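Local coordinates for protein chlorella virus DNA ligase-adenylate (Chlorella virus, PDB 1FVI) that probably seals nicks in duplex DNA as an ATP-dependent ligase, working through a covalent enzyme-adenylate intermediate in the presence of a divalent metal cation, at residues A[65-70]-A[90-95]; A[53-58]-A[129-134]; A[194-199]-A[235-240]; A[248-253]-A[286-291]. The protein carries 1 engineered substitution. All blocks are in the same frame, centred on the assembly; numbering follows the deposited sequence.

Two domains share the four contacts. Contacts 1 and 2 belong to the nucleotide-binding domain, where strands 92-99 and 131-135 lie next to each other in one sheet; their centres are 9 Å apart, and A90 O meets Q130 NE2 at 2.7 Å. Contact 1 carries E66 of the AMP pocket, whereas in contact 2 the side chain of I133 is about 14 Å from the nucleotide. Contacts 3 and 4 lie in the OB-fold domain, with centres 13 Å apart and touching through I196 CD1 and I291 CD1 (4.0 Å). Between the domains, contacts 1 and 4 come within about 8 Å at their nearest atoms without touching, and the centres of contacts 2 and 3 lie 42 Å apart.

Contact 1 of 4, residues A[65-70]-A[90-95]; sequences GEISIE and AKFSYY. With AMP (adenosine monophosphate), chain C.
An antiparallel strand pair at the middle of a sheet of the nucleotidyltransferase domain brings E66 to the AMP pocket; the sequence G65-E66-I67 fits motif III of this superfamily. E66 with Y95 and S68 with S93 are hydrogen-bonded pairs, the first joined by two short bonds, E66 N to Y95 O and Y95 N to E66 O, both of 2.8 Å and in the carbonyl planes. At S68 N the bond to S93 O is longer, 3.2 Å, and comes from above the carbonyl plane. E66 bends at chi2 (-86°), so its carboxylate leaves the strand pair and OE1 ends 3.2 Å from AMP C1'. On the opposite face, I67 CG1 meets the edge of the Y94 ring, 3.7 Å from CD1, while the far end of that ring reaches G65, Y94 CZ lying 3.6 Å from G65 CA; Y94 OH goes on to bond S32 O. The Y95 ring shares the face of E66 and also touches I27 of the pocket. Its OH gives a weak bond to E70 OE1 with the carboxylate and ring planes 69° apart, and E70 OE2 forms a salt bridge with K132 in the next strand. Buried S68 OG sits between its own N and carbonyl carbon (chi1 58°) and has no polar partner in the model; it abuts the in-plane edge of the Y95 ring, 3.0 Å from CE1.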
# COMPACT_ATOMS: atom_id res chain seq x y z
N GLY A 65 7.76 2.90 9.44
CA GLY A 65 6.54 2.92 8.65
C GLY A 65 6.41 4.03 7.63
O GLY A 65 7.40 4.68 7.25
N GLU A 66 5.18 4.24 7.17
CA GLU A 66 4.89 5.24 6.15
C GLU A 66 3.75 6.17 6.51
O GLU A 66 2.65 5.74 6.90
CB GLU A 66 4.49 4.54 4.83
CG GLU A 66 5.59 3.74 4.12
CD GLU A 66 6.44 4.58 3.20
OE1 GLU A 66 7.54 4.12 2.87
OE2 GLU A 66 6.02 5.67 2.79
N ILE A 67 4.00 7.46 6.35
CA ILE A 67 2.97 8.46 6.61
C ILE A 67 2.28 8.71 5.27
O ILE A 67 2.93 8.72 4.22
CB ILE A 67 3.58 9.81 7.12
CG1 ILE A 67 4.50 9.56 8.33
CG2 ILE A 67 2.46 10.81 7.47
CD1 ILE A 67 5.34 10.78 8.73
N SER A 68 0.97 8.89 5.31
CA SER A 68 0.20 9.17 4.11
C SER A 68 -1.18 9.67 4.45
O SER A 68 -1.74 9.29 5.46
CB SER A 68 0.07 7.91 3.26
OG SER A 68 -0.55 6.88 4.00
N ILE A 69 -1.68 10.58 3.62
CA ILE A 69 -3.03 11.12 3.76
C ILE A 69 -3.86 10.24 2.82
O ILE A 69 -3.74 10.33 1.59
CB ILE A 69 -3.09 12.60 3.33
CG1 ILE A 69 -2.08 13.41 4.12
CG2 ILE A 69 -4.49 13.13 3.55
CD1 ILE A 69 -2.04 14.88 3.77
N GLU A 70 -4.66 9.37 3.41
CA GLU A 70 -5.48 8.39 2.71
C GLU A 70 -5.92 8.56 1.25
O GLU A 70 -5.41 7.88 0.37
CB GLU A 70 -6.67 7.97 3.57
CG GLU A 70 -6.28 7.32 4.90
CD GLU A 70 -5.52 6.00 4.76
OE1 GLU A 70 -4.60 5.90 3.91
OE2 GLU A 70 -5.83 5.07 5.52
N ALA A 90 -5.54 18.42 9.84
CA ALA A 90 -6.04 17.43 8.89
C ALA A 90 -5.70 16.04 9.35
O ALA A 90 -4.66 15.81 9.98
CB ALA A 90 -5.46 17.67 7.49
N LYS A 91 -6.58 15.11 9.02
CA LYS A 91 -6.41 13.72 9.37
C LYS A 91 -5.35 13.10 8.45
O LYS A 91 -5.16 13.53 7.31
CB LYS A 91 -7.74 12.99 9.22
CG LYS A 91 -8.85 13.53 10.10
CD LYS A 91 -10.17 12.90 9.72
CE LYS A 91 -11.28 13.22 10.72
NZ LYS A 91 -11.19 12.36 11.94
N PHE A 92 -4.61 12.12 8.98
CA PHE A 92 -3.59 11.42 8.22
C PHE A 92 -3.41 10.03 8.82
O PHE A 92 -3.93 9.71 9.89
CB PHE A 92 -2.25 12.20 8.19
CG PHE A 92 -1.67 12.47 9.56
CD1 PHE A 92 -0.77 11.58 10.15
CD2 PHE A 92 -2.05 13.61 10.28
CE1 PHE A 92 -0.27 11.80 11.43
CE2 PHE A 92 -1.55 13.84 11.56
CZ PHE A 92 -0.65 12.93 12.14
N SER A 93 -2.68 9.19 8.11
CA SER A 93 -2.47 7.83 8.57
C SER A 93 -1.00 7.50 8.68
O SER A 93 -0.14 8.24 8.20
CB SER A 93 -3.15 6.85 7.62
OG SER A 93 -4.55 7.08 7.60
N TYR A 94 -0.70 6.41 9.38
CA TYR A 94 0.67 5.95 9.53
C TYR A 94 0.63 4.44 9.46
O TYR A 94 0.05 3.78 10.34
CB TYR A 94 1.29 6.42 10.84
CG TYR A 94 2.71 5.92 11.02
CD1 TYR A 94 3.78 6.58 10.41
CD2 TYR A 94 2.98 4.80 11.80
CE1 TYR A 94 5.10 6.14 10.59
CE2 TYR A 94 4.29 4.34 11.98
CZ TYR A 94 5.34 5.02 11.38
OH TYR A 94 6.61 4.60 11.61
N TYR A 95 1.15 3.90 8.36
CA TYR A 95 1.20 2.46 8.17
C TYR A 95 2.48 2.01 8.88
O TYR A 95 3.59 2.31 8.43
CB TYR A 95 1.28 2.12 6.68
CG TYR A 95 0.03 2.45 5.88
CD1 TYR A 95 -0.12 3.69 5.26
CD2 TYR A 95 -1.00 1.51 5.72
CE1 TYR A 95 -1.25 3.99 4.48
CE2 TYR A 95 -2.13 1.79 4.95
CZ TYR A 95 -2.24 3.03 4.34
OH TYR A 95 -3.34 3.32 3.56
P AMP C . 8.97 2.09 -4.90
O1P AMP C . 10.04 1.80 -5.85
O3P AMP C . 8.87 3.66 -5.09
O5' AMP C . 9.48 1.96 -3.49
C5' AMP C . 8.60 2.37 -2.33
C4' AMP C . 9.39 2.87 -1.14
O4' AMP C . 8.50 2.81 -0.02
C3' AMP C . 10.61 1.98 -0.78
O3' AMP C . 11.76 2.70 -0.34
C2' AMP C . 10.14 1.15 0.36
O2' AMP C . 11.23 0.85 1.23
C1' AMP C . 8.99 1.97 0.99
N9 AMP C . 7.91 1.10 1.42
C8 AMP C . 6.59 1.29 1.09
N7 AMP C . 5.85 0.35 1.62
C5 AMP C . 6.69 -0.50 2.33
C6 AMP C . 6.48 -1.66 3.09
N6 AMP C . 5.25 -2.20 3.27
N1 AMP C . 7.57 -2.22 3.64
C2 AMP C . 8.76 -1.69 3.46
N3 AMP C . 9.11 -0.60 2.77
C4 AMP C . 8.02 -0.00 2.19

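Contact 2 of 4, residues A[53-58]-A[129-134]; sequences RLLTEL and AQVKII
L54 lays its CD1 methyl against V131 CG2 at 3.5 Å, closer than usual van der Waals contact, and the same methyl lies 3.4 Å from Q130 OE1. The Q130 chain runs extended across that of L54 at about a right angle, its NE2 bonded to A90 O. One residue further along the helix, L55 meets the other methyl of V131: CD2 is 3.6 Å from V131 CG1, and it also reaches I133 CD1 at 4.0 Å, the two chains sliding past each other in opposite directions. V131 is thus gripped on both methyls, CG1 being anti to its backbone N (chi1 -165°). L58, one turn after L54, completes the patch: its CD2 stands 4.0 Å from V131 CB and 3.9 Å from I133 CG1. An unusual chi1 of -106° sets this branch where it can meet both residues. No hydrogen bond crosses the interface; alternate strand residues V131 and I133 meet helix positions i, i+1 and i+4. With axes 10.2 Å apart and crossing obliquely at 44°, helix 49-58 packs as a layer against the outermost strand 131-135 of the sheet, an alpha/beta arrangement within the ligase nucleotide-binding domain.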
# COMPACT_ATOMS: atom_id res chain seq x y z
N ARG A 53 4.99 15.41 16.66
CA ARG A 53 4.59 15.28 18.05
C ARG A 53 3.57 14.17 18.27
O ARG A 53 3.78 13.30 19.11
CB ARG A 53 4.08 16.61 18.58
CG ARG A 53 3.46 16.58 19.98
CD ARG A 53 1.93 16.46 19.92
NE ARG A 53 1.32 17.54 19.16
CZ ARG A 53 0.01 17.78 19.11
NH1 ARG A 53 -0.84 17.00 19.77
NH2 ARG A 53 -0.45 18.78 18.38
N LEU A 54 2.48 14.19 17.51
CA LEU A 54 1.42 13.19 17.61
C LEU A 54 1.96 11.76 17.49
O LEU A 54 1.72 10.91 18.36
CB LEU A 54 0.35 13.42 16.53
CG LEU A 54 -0.59 14.63 16.60
CD1 LEU A 54 -1.46 14.73 15.35
CD2 LEU A 54 -1.47 14.51 17.83
N LEU A 55 2.67 11.49 16.40
CA LEU A 55 3.23 10.16 16.19
C LEU A 55 4.27 9.78 17.26
O LEU A 55 4.30 8.63 17.68
CB LEU A 55 3.84 10.03 14.79
CG LEU A 55 2.87 10.05 13.60
CD1 LEU A 55 3.65 10.12 12.29
CD2 LEU A 55 1.96 8.84 13.64
N THR A 56 5.09 10.73 17.71
CA THR A 56 6.09 10.42 18.74
C THR A 56 5.40 10.02 20.05
O THR A 56 5.90 9.17 20.78
CB THR A 56 7.09 11.57 19.01
OG1 THR A 56 6.40 12.71 19.52
CG2 THR A 56 7.81 11.96 17.75
N GLU A 57 4.26 10.63 20.33
CA GLU A 57 3.49 10.33 21.54
C GLU A 57 2.83 8.95 21.40
O GLU A 57 2.79 8.17 22.37
CB GLU A 57 2.40 11.39 21.79
CG GLU A 57 2.93 12.75 22.25
CD GLU A 57 1.88 13.88 22.24
OE1 GLU A 57 0.68 13.63 21.96
OE2 GLU A 57 2.27 15.04 22.52
N LEU A 58 2.37 8.64 20.19
CA LEU A 58 1.69 7.37 19.89
C LEU A 58 2.57 6.15 19.69
O LEU A 58 2.29 5.07 20.22
CB LEU A 58 0.81 7.55 18.65
CG LEU A 58 -0.72 7.63 18.74
CD1 LEU A 58 -1.17 8.43 19.93
CD2 LEU A 58 -1.23 8.26 17.47
N ALA A 129 -8.08 10.20 17.05
CA ALA A 129 -9.00 10.98 16.24
C ALA A 129 -8.41 11.42 14.89
O ALA A 129 -8.92 11.05 13.83
CB ALA A 129 -9.49 12.18 17.04
N GLN A 130 -7.35 12.21 14.96
CA GLN A 130 -6.70 12.73 13.76
C GLN A 130 -5.74 11.76 13.06
O GLN A 130 -5.68 11.74 11.83
CB GLN A 130 -5.95 14.02 14.12
CG GLN A 130 -5.27 14.69 12.95
CD GLN A 130 -4.47 15.88 13.37
OE1 GLN A 130 -4.41 16.23 14.55
NE2 GLN A 130 -3.81 16.52 12.42
N VAL A 131 -4.97 11.00 13.84
CA VAL A 131 -3.98 10.04 13.33
C VAL A 131 -4.48 8.60 13.29
O VAL A 131 -4.82 8.01 14.32
CB VAL A 131 -2.69 10.05 14.20
CG1 VAL A 131 -1.57 9.35 13.46
CG2 VAL A 131 -2.30 11.45 14.57
N LYS A 132 -4.46 8.00 12.10
CA LYS A 132 -4.90 6.62 11.96
C LYS A 132 -3.67 5.69 11.93
O LYS A 132 -2.89 5.72 10.98
CB LYS A 132 -5.71 6.48 10.67
CG LYS A 132 -6.37 5.13 10.47
CD LYS A 132 -6.92 5.05 9.06
CE LYS A 132 -7.61 3.73 8.79
NZ LYS A 132 -8.14 3.70 7.40
N ILE A 133 -3.47 4.95 13.02
CA ILE A 133 -2.34 4.02 13.10
C ILE A 133 -2.79 2.71 12.47
O ILE A 133 -3.73 2.06 12.96
CB ILE A 133 -1.90 3.75 14.56
CG1 ILE A 133 -1.47 5.05 15.24
CG2 ILE A 133 -0.74 2.73 14.60
CD1 ILE A 133 -0.34 5.73 14.58
N ILE A 134 -2.13 2.35 11.38
CA ILE A 134 -2.46 1.12 10.67
C ILE A 134 -1.35 0.09 10.72
O ILE A 134 -0.31 0.26 10.08
CB ILE A 134 -2.82 1.41 9.19
CG1 ILE A 134 -4.01 2.38 9.11
CG2 ILE A 134 -3.15 0.10 8.49
CD1 ILE A 134 -4.33 2.83 7.71

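Contact 3 of 4, residues A[194-199]-A[235-240]; sequences ATIISM and IEVDYD
From its CB, E236 rises on the same face as S198, with CB 3.6 Å from S198 OG. CG stays beside that hydroxyl at 3.9 Å, and the chain then folds back at chi2 (58°), so that CD turns over the backbone of S198. At the tip, OE1 takes a weak bond from S198 OG (3.5 Å) and lies 3.2 Å from M199 CA, while OE2 is bonded to S234 OG. The backbone beneath is irregular: I197 and S198 both face E236, a classic beta bulge, and the psi of I197 (-37°) fits its first position. I197 N gives E236 O a nearly straight bond of 3.1 Å (175° at H), and E236 N gives S198 O one of 3.0 Å from above the carbonyl plane. Beyond the bulge D238 N bonds T195 O. On the other face, A194 CB presses tightly on V237 CB at 3.5 Å, and M199 CG lies beside I235 CG2 at 3.7 Å, the two chains pointing the same way. Strand 190-201 here runs between strands 232-237 and 269-275 of the OB-fold sheet; I235 touches I246 of strand 244-246, I196 touches V270, and I196 and M199 both rest on Y265 of helix 262-265.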
# COMPACT_ATOMS: atom_id res chain seq x y z
N ALA A 194 -7.35 0.91 -22.21
CA ALA A 194 -8.47 0.32 -22.89
C ALA A 194 -9.60 1.34 -23.02
O ALA A 194 -9.70 2.28 -22.23
CB ALA A 194 -8.94 -0.90 -22.13
N THR A 195 -10.40 1.21 -24.08
CA THR A 195 -11.51 2.12 -24.28
C THR A 195 -12.75 1.49 -23.66
O THR A 195 -12.96 0.28 -23.80
CB THR A 195 -11.75 2.37 -25.79
OG1 THR A 195 -10.63 3.08 -26.33
CG2 THR A 195 -13.03 3.19 -26.01
N ILE A 196 -13.53 2.28 -22.93
CA ILE A 196 -14.75 1.79 -22.31
C ILE A 196 -15.84 1.69 -23.37
O ILE A 196 -16.00 2.61 -24.18
CB ILE A 196 -15.24 2.75 -21.22
CG1 ILE A 196 -14.13 2.98 -20.20
CG2 ILE A 196 -16.50 2.19 -20.55
CD1 ILE A 196 -14.41 4.14 -19.25
N ILE A 197 -16.57 0.58 -23.39
CA ILE A 197 -17.65 0.39 -24.35
C ILE A 197 -19.02 0.25 -23.69
O ILE A 197 -20.00 0.79 -24.18
CB ILE A 197 -17.37 -0.77 -25.31
CG1 ILE A 197 -17.39 -2.09 -24.57
CG2 ILE A 197 -16.01 -0.59 -25.99
CD1 ILE A 197 -16.79 -3.22 -25.39
N SER A 198 -19.07 -0.40 -22.53
CA SER A 198 -20.33 -0.56 -21.80
C SER A 198 -20.07 -0.79 -20.29
O SER A 198 -18.92 -0.88 -19.88
CB SER A 198 -21.16 -1.72 -22.38
OG SER A 198 -20.50 -2.96 -22.22
N MET A 199 -21.13 -0.82 -19.49
CA MET A 199 -21.03 -1.04 -18.05
C MET A 199 -22.08 -2.01 -17.54
O MET A 199 -23.14 -2.17 -18.15
CB MET A 199 -21.19 0.27 -17.28
CG MET A 199 -20.07 1.26 -17.50
SD MET A 199 -20.33 2.73 -16.53
CE MET A 199 -19.02 3.77 -17.24
N ILE A 235 -16.86 -2.60 -15.71
CA ILE A 235 -16.83 -1.90 -16.98
C ILE A 235 -16.21 -2.86 -18.00
O ILE A 235 -15.31 -3.63 -17.66
CB ILE A 235 -16.04 -0.59 -16.93
CG1 ILE A 235 -14.59 -0.84 -16.48
CG2 ILE A 235 -16.75 0.40 -16.04
CD1 ILE A 235 -13.68 0.39 -16.68
N GLU A 236 -16.79 -2.88 -19.20
CA GLU A 236 -16.30 -3.74 -20.27
C GLU A 236 -15.47 -2.84 -21.16
O GLU A 236 -15.90 -1.73 -21.51
CB GLU A 236 -17.47 -4.38 -21.02
CG GLU A 236 -18.25 -5.40 -20.19
CD GLU A 236 -18.84 -4.82 -18.90
OE1 GLU A 236 -19.49 -3.75 -18.97
OE2 GLU A 236 -18.66 -5.42 -17.81
N VAL A 237 -14.27 -3.31 -21.48
CA VAL A 237 -13.33 -2.52 -22.27
C VAL A 237 -12.80 -3.19 -23.52
O VAL A 237 -12.75 -4.41 -23.59
CB VAL A 237 -12.15 -2.06 -21.38
CG1 VAL A 237 -12.67 -1.17 -20.25
CG2 VAL A 237 -11.41 -3.28 -20.82
N ASP A 238 -12.37 -2.38 -24.49
CA ASP A 238 -11.85 -2.90 -25.75
C ASP A 238 -10.43 -3.42 -25.69
O ASP A 238 -10.20 -4.59 -25.94
CB ASP A 238 -11.99 -1.88 -26.90
CG ASP A 238 -11.56 -2.46 -28.27
OD1 ASP A 238 -12.39 -3.05 -28.99
OD2 ASP A 238 -10.38 -2.30 -28.64
N TYR A 239 -9.46 -2.55 -25.42
CA TYR A 239 -8.06 -3.02 -25.39
C TYR A 239 -7.62 -3.78 -26.66
O TYR A 239 -7.57 -5.02 -26.69
CB TYR A 239 -7.77 -3.89 -24.16
CG TYR A 239 -6.29 -4.14 -23.95
CD1 TYR A 239 -5.36 -3.12 -24.16
CD2 TYR A 239 -5.82 -5.39 -23.56
CE1 TYR A 239 -3.98 -3.34 -23.99
CE2 TYR A 239 -4.45 -5.63 -23.39
CZ TYR A 239 -3.55 -4.60 -23.61
OH TYR A 239 -2.21 -4.83 -23.44
N ASP A 240 -7.32 -3.01 -27.71
CA ASP A 240 -6.87 -3.54 -28.99
C ASP A 240 -7.59 -4.80 -29.46
O ASP A 240 -7.00 -5.87 -29.59
CB ASP A 240 -5.36 -3.77 -28.95
CG ASP A 240 -4.62 -2.63 -28.26
OD1 ASP A 240 -4.92 -1.45 -28.57
OD2 ASP A 240 -3.76 -2.91 -27.40

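Contact 4 of 4, residues A[248-253]-A[286-291]; sequences TGFDAD and PVFIGI
Hydrogen bonds fix the backbone first. F288 N reaches T248 O at 2.9 Å in the carbonyl plane, with an N-H...O angle of 166°, a nearly straight backbone bond between segments 248-253 and 286-291. A water extends it: it donates to P286 O at 2.9 Å and weakly accepts from T248 N. Backbone packing comes next. G249, at phi 112°, lets its CA approach F288 O to 3.5 Å in a CA-H...O contact; a CB there would point at F288 and collide with that oxygen, so the close approach depends on the missing side chain. V287 CG1 flanks the same CA at 4.0 Å.

The aromatic contact carries most of the side-chain packing. F288 has CG anti to its backbone N and directs its ring at F250, whose chi1 of -6° is nearly eclipsed, a strained setting. The rings are near parallel but slid apart, centroids 4.9 Å apart, so they barely overlap: F250 CD2 lies over one face of F288, 3.3 Å from its CD2. G290 N stands 3.7 Å above the ring centre, on the opposite face, and G249 C lies in plane at the edge.

Capping leads away from the contact: D251 is the N-cap of helix 252-260, its OD2 capping a backbone N of the first turn, while Q254 OE1 accepts from D251 N. Leaving strand 244-246, the chain thus meets strand 286-291 just before it enters the helix, the place where an OB-fold barrel closes between its third and fifth strands.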
# COMPACT_ATOMS: atom_id res chain seq x y z
N THR A 248 -12.57 -4.61 -10.59
CA THR A 248 -11.85 -4.21 -9.37
C THR A 248 -10.98 -2.98 -9.61
O THR A 248 -10.59 -2.69 -10.74
CB THR A 248 -10.94 -5.34 -8.79
OG1 THR A 248 -9.85 -5.60 -9.68
CG2 THR A 248 -11.75 -6.60 -8.57
N GLY A 249 -10.68 -2.25 -8.53
CA GLY A 249 -9.84 -1.09 -8.63
C GLY A 249 -10.55 0.22 -8.37
O GLY A 249 -9.91 1.26 -8.34
N PHE A 250 -11.86 0.18 -8.25
CA PHE A 250 -12.59 1.42 -7.98
C PHE A 250 -13.17 1.44 -6.57
O PHE A 250 -13.52 0.38 -6.02
CB PHE A 250 -13.74 1.67 -8.97
CG PHE A 250 -13.83 0.68 -10.10
CD1 PHE A 250 -14.28 -0.62 -9.88
CD2 PHE A 250 -13.52 1.07 -11.40
CE1 PHE A 250 -14.41 -1.52 -10.93
CE2 PHE A 250 -13.65 0.17 -12.46
CZ PHE A 250 -14.09 -1.13 -12.23
N ASP A 251 -13.23 2.63 -5.97
CA ASP A 251 -13.85 2.75 -4.65
C ASP A 251 -15.36 3.02 -4.86
O ASP A 251 -15.82 3.12 -6.02
CB ASP A 251 -13.18 3.82 -3.78
CG ASP A 251 -13.05 5.17 -4.47
OD1 ASP A 251 -12.04 5.84 -4.20
OD2 ASP A 251 -13.94 5.59 -5.24
N ALA A 252 -16.14 3.11 -3.78
CA ALA A 252 -17.58 3.36 -3.88
C ALA A 252 -17.91 4.61 -4.70
O ALA A 252 -18.81 4.60 -5.54
CB ALA A 252 -18.18 3.46 -2.49
N ASP A 253 -17.15 5.67 -4.44
CA ASP A 253 -17.27 6.96 -5.11
C ASP A 253 -17.22 6.79 -6.63
O ASP A 253 -18.07 7.30 -7.37
CB ASP A 253 -16.08 7.84 -4.65
CG ASP A 253 -15.95 9.14 -5.42
OD1 ASP A 253 -16.49 10.17 -4.95
OD2 ASP A 253 -15.25 9.16 -6.46
N PRO A 286 -6.88 -8.30 -14.33
CA PRO A 286 -6.92 -6.87 -14.63
C PRO A 286 -7.38 -6.01 -13.45
O PRO A 286 -8.24 -6.43 -12.66
CB PRO A 286 -7.89 -6.79 -15.82
CG PRO A 286 -8.83 -7.95 -15.54
CD PRO A 286 -7.89 -9.04 -15.11
N VAL A 287 -6.83 -4.81 -13.34
CA VAL A 287 -7.18 -3.90 -12.26
C VAL A 287 -7.28 -2.49 -12.80
O VAL A 287 -6.37 -2.02 -13.48
CB VAL A 287 -6.09 -3.87 -11.13
CG1 VAL A 287 -6.60 -3.08 -9.91
CG2 VAL A 287 -5.68 -5.26 -10.73
N PHE A 288 -8.38 -1.81 -12.46
CA PHE A 288 -8.59 -0.43 -12.87
C PHE A 288 -7.66 0.46 -12.08
O PHE A 288 -7.53 0.32 -10.86
CB PHE A 288 -10.04 -0.02 -12.61
CG PHE A 288 -10.30 1.45 -12.75
CD1 PHE A 288 -10.42 2.03 -14.01
CD2 PHE A 288 -10.46 2.25 -11.64
CE1 PHE A 288 -10.70 3.37 -14.15
CE2 PHE A 288 -10.74 3.60 -11.76
CZ PHE A 288 -10.87 4.16 -13.02
N ILE A 289 -6.99 1.38 -12.77
CA ILE A 289 -6.08 2.31 -12.10
C ILE A 289 -6.70 3.70 -12.12
O ILE A 289 -6.93 4.32 -11.07
CB ILE A 289 -4.69 2.35 -12.80
CG1 ILE A 289 -4.01 0.98 -12.72
CG2 ILE A 289 -3.81 3.42 -12.17
CD1 ILE A 289 -3.84 0.45 -11.31
N GLY A 290 -7.04 4.16 -13.33
CA GLY A 290 -7.62 5.48 -13.45
C GLY A 290 -8.15 5.78 -14.82
O GLY A 290 -7.99 5.02 -15.76
N ILE A 291 -8.85 6.91 -14.92
CA ILE A 291 -9.41 7.33 -16.19
C ILE A 291 -8.34 8.14 -16.93
O ILE A 291 -7.42 8.69 -16.32
CB ILE A 291 -10.67 8.18 -15.97
CG1 ILE A 291 -11.47 8.29 -17.25
CG2 ILE A 291 -10.30 9.57 -15.45
CD1 ILE A 291 -12.13 7.01 -17.64
O HOH W 1 -11.15 -6.83 -12.65